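Side-chain contacts in export chaperone SatS (Mycobacterium tuberculosis H37Rv, PDB 6DNM), which acts as a chaperone for the SecA2 protein export pathway: residues R10-W13 / L14-I18; S75-D78 / D79-T82. All coordinates share one frame; numbering follows the deposited sequence.

Interaction 1: residues R10-W13 / L14-I18; sequences RDFW and LQVGI
F12 and V16 meet one turn apart on the short helix 12-16. The V16 methyl CG1 lies over one face of the F12 ring in a CH-pi contact, 4.1 Å from V16 CG1 to the ring centroid. It is offset toward the rim, near F12 CZ. F12 CD2 stands over the centre of the W13 ring, while W13 CD1 lies at the F12 edge, in its plane.

W13 can be followed outward from its backbone. Its CG is anti to the carbonyl carbon (chi1 -69°), and CB passes 3.8 Å from I18 O. At the six-membered ring, W13 CE3 comes to 3.2 Å from I18 O, which sits at the ring edge near its plane. The same W13 CE3 meets V16 CG2 at 3.8 Å, obliquely. Farther along the ring, W13 CZ3 is already 4.1 Å from I18 O. The indole NE1 is hydrogen-bonded to A90 O.

The backbone is held by helical bonds. Q15 N binds D11 O at 2.9 Å, and V16 N binds F12 O at 3.0 Å. Q15 CG also rests 3.3 Å from D11 O. G17, with positive phi, closes the helix in a Schellman motif; its N bonds back to L14 O and weakly to W13 O.

The contact is therefore mixed. Main-chain bonds fix the turn, while the side chains meet through carbon contacts. The I18 carbonyl at the indole edge faces the slightly positive ring hydrogens, an electrostatically mild and probably favourable approach.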
# COMPACT_ATOMS: atom_id res chain seq x y z
N ARG A 10 -24.86 -4.20 -1.02
CA ARG A 10 -24.45 -3.11 -1.90
C ARG A 10 -23.12 -2.49 -1.51
O ARG A 10 -22.23 -2.30 -2.34
CB ARG A 10 -25.55 -2.03 -1.86
CG ARG A 10 -25.54 -1.03 -3.00
CD ARG A 10 -25.11 -1.66 -4.30
NE ARG A 10 -25.76 -1.01 -5.44
CZ ARG A 10 -25.78 -1.52 -6.67
NH1 ARG A 10 -25.18 -2.67 -6.92
NH2 ARG A 10 -26.40 -0.87 -7.65
N ASP A 11 -22.97 -2.16 -0.23
CA ASP A 11 -21.83 -1.40 0.26
C ASP A 11 -21.01 -2.28 1.19
O ASP A 11 -20.62 -1.85 2.28
CB ASP A 11 -22.34 -0.17 1.00
CG ASP A 11 -23.14 0.76 0.11
OD1 ASP A 11 -22.57 1.24 -0.90
OD2 ASP A 11 -24.34 1.00 0.38
N PHE A 12 -20.73 -3.51 0.76
CA PHE A 12 -20.12 -4.50 1.64
C PHE A 12 -18.83 -3.99 2.27
O PHE A 12 -18.66 -4.02 3.50
CB PHE A 12 -19.86 -5.80 0.90
CG PHE A 12 -19.14 -6.83 1.73
CD1 PHE A 12 -19.85 -7.66 2.58
CD2 PHE A 12 -17.76 -6.95 1.69
CE1 PHE A 12 -19.20 -8.60 3.36
CE2 PHE A 12 -17.10 -7.89 2.46
CZ PHE A 12 -17.83 -8.72 3.31
N TRP A 13 -17.86 -3.59 1.45
CA TRP A 13 -16.54 -3.25 1.99
C TRP A 13 -16.61 -2.00 2.86
O TRP A 13 -15.93 -1.92 3.90
CB TRP A 13 -15.52 -3.12 0.86
CG TRP A 13 -15.23 -4.46 0.24
CD1 TRP A 13 -15.64 -4.91 -0.99
CD2 TRP A 13 -14.50 -5.55 0.84
NE1 TRP A 13 -15.20 -6.20 -1.19
CE2 TRP A 13 -14.51 -6.61 -0.08
CE3 TRP A 13 -13.85 -5.72 2.07
CZ2 TRP A 13 -13.88 -7.83 0.18
CZ3 TRP A 13 -13.22 -6.93 2.32
CH2 TRP A 13 -13.24 -7.97 1.38
N LEU A 14 -17.45 -1.03 2.48
CA LEU A 14 -17.67 0.13 3.33
C LEU A 14 -18.24 -0.28 4.69
O LEU A 14 -17.77 0.19 5.74
CB LEU A 14 -18.60 1.11 2.63
CG LEU A 14 -18.79 2.48 3.26
CD1 LEU A 14 -17.48 3.22 3.40
CD2 LEU A 14 -19.76 3.29 2.43
N GLN A 15 -19.21 -1.18 4.70
CA GLN A 15 -19.84 -1.58 5.96
C GLN A 15 -18.87 -2.35 6.85
O GLN A 15 -18.92 -2.23 8.07
CB GLN A 15 -21.07 -2.43 5.67
CG GLN A 15 -22.24 -1.65 5.10
CD GLN A 15 -23.52 -2.44 5.14
OE1 GLN A 15 -24.02 -2.89 4.11
NE2 GLN A 15 -24.06 -2.63 6.34
N VAL A 16 -17.99 -3.17 6.26
CA VAL A 16 -17.03 -3.90 7.09
C VAL A 16 -15.85 -3.03 7.53
O VAL A 16 -15.09 -3.44 8.41
CB VAL A 16 -16.62 -5.25 6.47
CG1 VAL A 16 -17.85 -6.12 6.26
CG2 VAL A 16 -15.87 -5.06 5.18
N GLY A 17 -15.68 -1.85 6.93
CA GLY A 17 -14.64 -0.93 7.36
C GLY A 17 -13.24 -1.34 7.00
O GLY A 17 -12.28 -0.84 7.59
N ILE A 18 -13.09 -2.24 6.03
CA ILE A 18 -11.80 -2.77 5.61
C ILE A 18 -11.76 -2.66 4.09
O ILE A 18 -12.75 -2.99 3.43
CB ILE A 18 -11.63 -4.23 6.09
CG1 ILE A 18 -11.62 -4.29 7.63
CG2 ILE A 18 -10.38 -4.86 5.51
CD1 ILE A 18 -11.82 -5.68 8.23

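Interaction 2: residues S75-D78 / D79-T82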
# COMPACT_ATOMS: atom_id res chain seq x y z
N SER A 75 -14.16 -6.53 14.66
CA SER A 75 -15.55 -6.93 14.87
C SER A 75 -16.26 -7.31 13.58
O SER A 75 -17.25 -8.06 13.63
CB SER A 75 -16.29 -5.83 15.62
OG SER A 75 -15.69 -5.68 16.89
N THR A 76 -15.80 -6.83 12.43
CA THR A 76 -16.41 -7.15 11.15
C THR A 76 -15.62 -8.19 10.36
O THR A 76 -16.00 -8.49 9.22
CB THR A 76 -16.58 -5.88 10.31
OG1 THR A 76 -15.39 -5.08 10.41
CG2 THR A 76 -17.78 -5.09 10.79
N TYR A 77 -14.53 -8.73 10.92
CA TYR A 77 -13.77 -9.72 10.17
C TYR A 77 -14.61 -10.96 9.88
O TYR A 77 -14.52 -11.55 8.79
CB TYR A 77 -12.46 -10.08 10.86
CG TYR A 77 -11.65 -11.02 10.00
CD1 TYR A 77 -10.93 -10.54 8.91
CD2 TYR A 77 -11.66 -12.40 10.22
CE1 TYR A 77 -10.22 -11.39 8.09
CE2 TYR A 77 -10.94 -13.27 9.41
CZ TYR A 77 -10.22 -12.75 8.34
OH TYR A 77 -9.50 -13.58 7.52
N ASP A 78 -15.43 -11.38 10.83
CA ASP A 78 -16.28 -12.55 10.63
C ASP A 78 -17.21 -12.39 9.45
O ASP A 78 -17.52 -13.35 8.80
CB ASP A 78 -17.05 -12.94 11.89
CG ASP A 78 -17.51 -14.40 11.87
OD1 ASP A 78 -16.64 -15.30 12.01
OD2 ASP A 78 -18.71 -14.65 11.74
N ASP A 79 -17.64 -11.16 9.17
CA ASP A 79 -18.46 -10.91 7.98
C ASP A 79 -17.70 -11.23 6.71
O ASP A 79 -18.27 -11.76 5.74
CB ASP A 79 -18.93 -9.45 7.96
CG ASP A 79 -20.11 -9.19 8.88
OD1 ASP A 79 -20.65 -10.15 9.48
OD2 ASP A 79 -20.51 -8.02 9.01
N ILE A 80 -16.40 -10.90 6.67
CA ILE A 80 -15.59 -11.22 5.51
C ILE A 80 -15.43 -12.73 5.36
O ILE A 80 -15.63 -13.28 4.27
CB ILE A 80 -14.22 -10.52 5.59
CG1 ILE A 80 -14.41 -9.00 5.60
CG2 ILE A 80 -13.31 -10.99 4.45
CD1 ILE A 80 -13.18 -8.22 6.01
N ARG A 81 -15.07 -13.41 6.44
CA ARG A 81 -14.85 -14.85 6.38
C ARG A 81 -16.13 -15.58 5.99
O ARG A 81 -16.10 -16.50 5.16
CB ARG A 81 -14.32 -15.35 7.73
CG ARG A 81 -14.10 -16.86 7.77
CD ARG A 81 -13.36 -17.28 9.03
NE ARG A 81 -14.11 -16.97 10.24
CZ ARG A 81 -14.89 -17.84 10.88
NH1 ARG A 81 -15.02 -19.08 10.41
NH2 ARG A 81 -15.54 -17.47 11.97
N THR A 82 -17.27 -15.17 6.57
CA THR A 82 -18.55 -15.79 6.25
C THR A 82 -18.95 -15.53 4.80
O THR A 82 -19.51 -16.41 4.14
CB THR A 82 -19.63 -15.26 7.20
OG1 THR A 82 -19.25 -15.53 8.56
CG2 THR A 82 -20.95 -15.94 6.93
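D78 and R81 form a salt bridge on the outer side of helix 77-86. D78 OD1 is modelled only 2.4 Å from R81 NH2, so the exact length is doubtful. The carboxylate and guanidinium planes are 63° apart, and the two groups do not lie flat against each other. The R81 chain is extended to CD and then bends (chi3 63°), which brings the guanidinium obliquely to the carboxylate. Its NE forms a second salt bridge, with E66 OE1. R81 thus has two acidic partners, which would be expected to stabilise its positive charge.

D78 O accepts two bonds from T82. T82 N donates at 2.9 Å and the hydroxyl T82 OG1 at 2.8 Å, from opposite faces of the carbonyl plane. The threonine OG1 lies beside its own backbone N (chi1 -57°), and this brings both donors to one oxygen. D78 OD2 is 3.3 Å from the same OG1.

R81 N donates to Y77 O at 3.0 Å in a straight helical bond. At the start of the helix D79 N bonds weakly to T76 O, 3.1 Å away. Three other polar ends are satisfied by partners outside residues 75-82: T76 OG1 is hydrogen-bonded to V16 O, D79 OD2 to V5 N, and Y77 OH to NE2 of H69, whose ring meets that of Y77 at a steep angle.

Carbon contacts are few here. Y77 CD1 approaches I80 CD1 at 4.3 Å, oblique to the ring.

This first turn of helix 77-86 lies against helix 12-16, where D79 touches V16 and I80 touches F12 and W13, and against helix 56-63, whose L63 meets Y77 and I80.

Overall arrangement
Both interactions are short-range, and each centres on one short helix and its flanking residues. Interaction 1 lies on helix 12-16 and closes before interaction 2 opens on helix 77-86. Their centres are about 11 Å apart, on the same side of the chain's centre, and they touch directly. I80 CD1 packs against I18 CD1 and W13 CZ3. Beyond I18 the chain enters strand 19-24 of the four-stranded mixed sheet, where W13 and I18 also touch L33 of strand 29-37. The two helices, far apart in sequence, thus pack together beside that sheet in the chaperone's C-terminal domain.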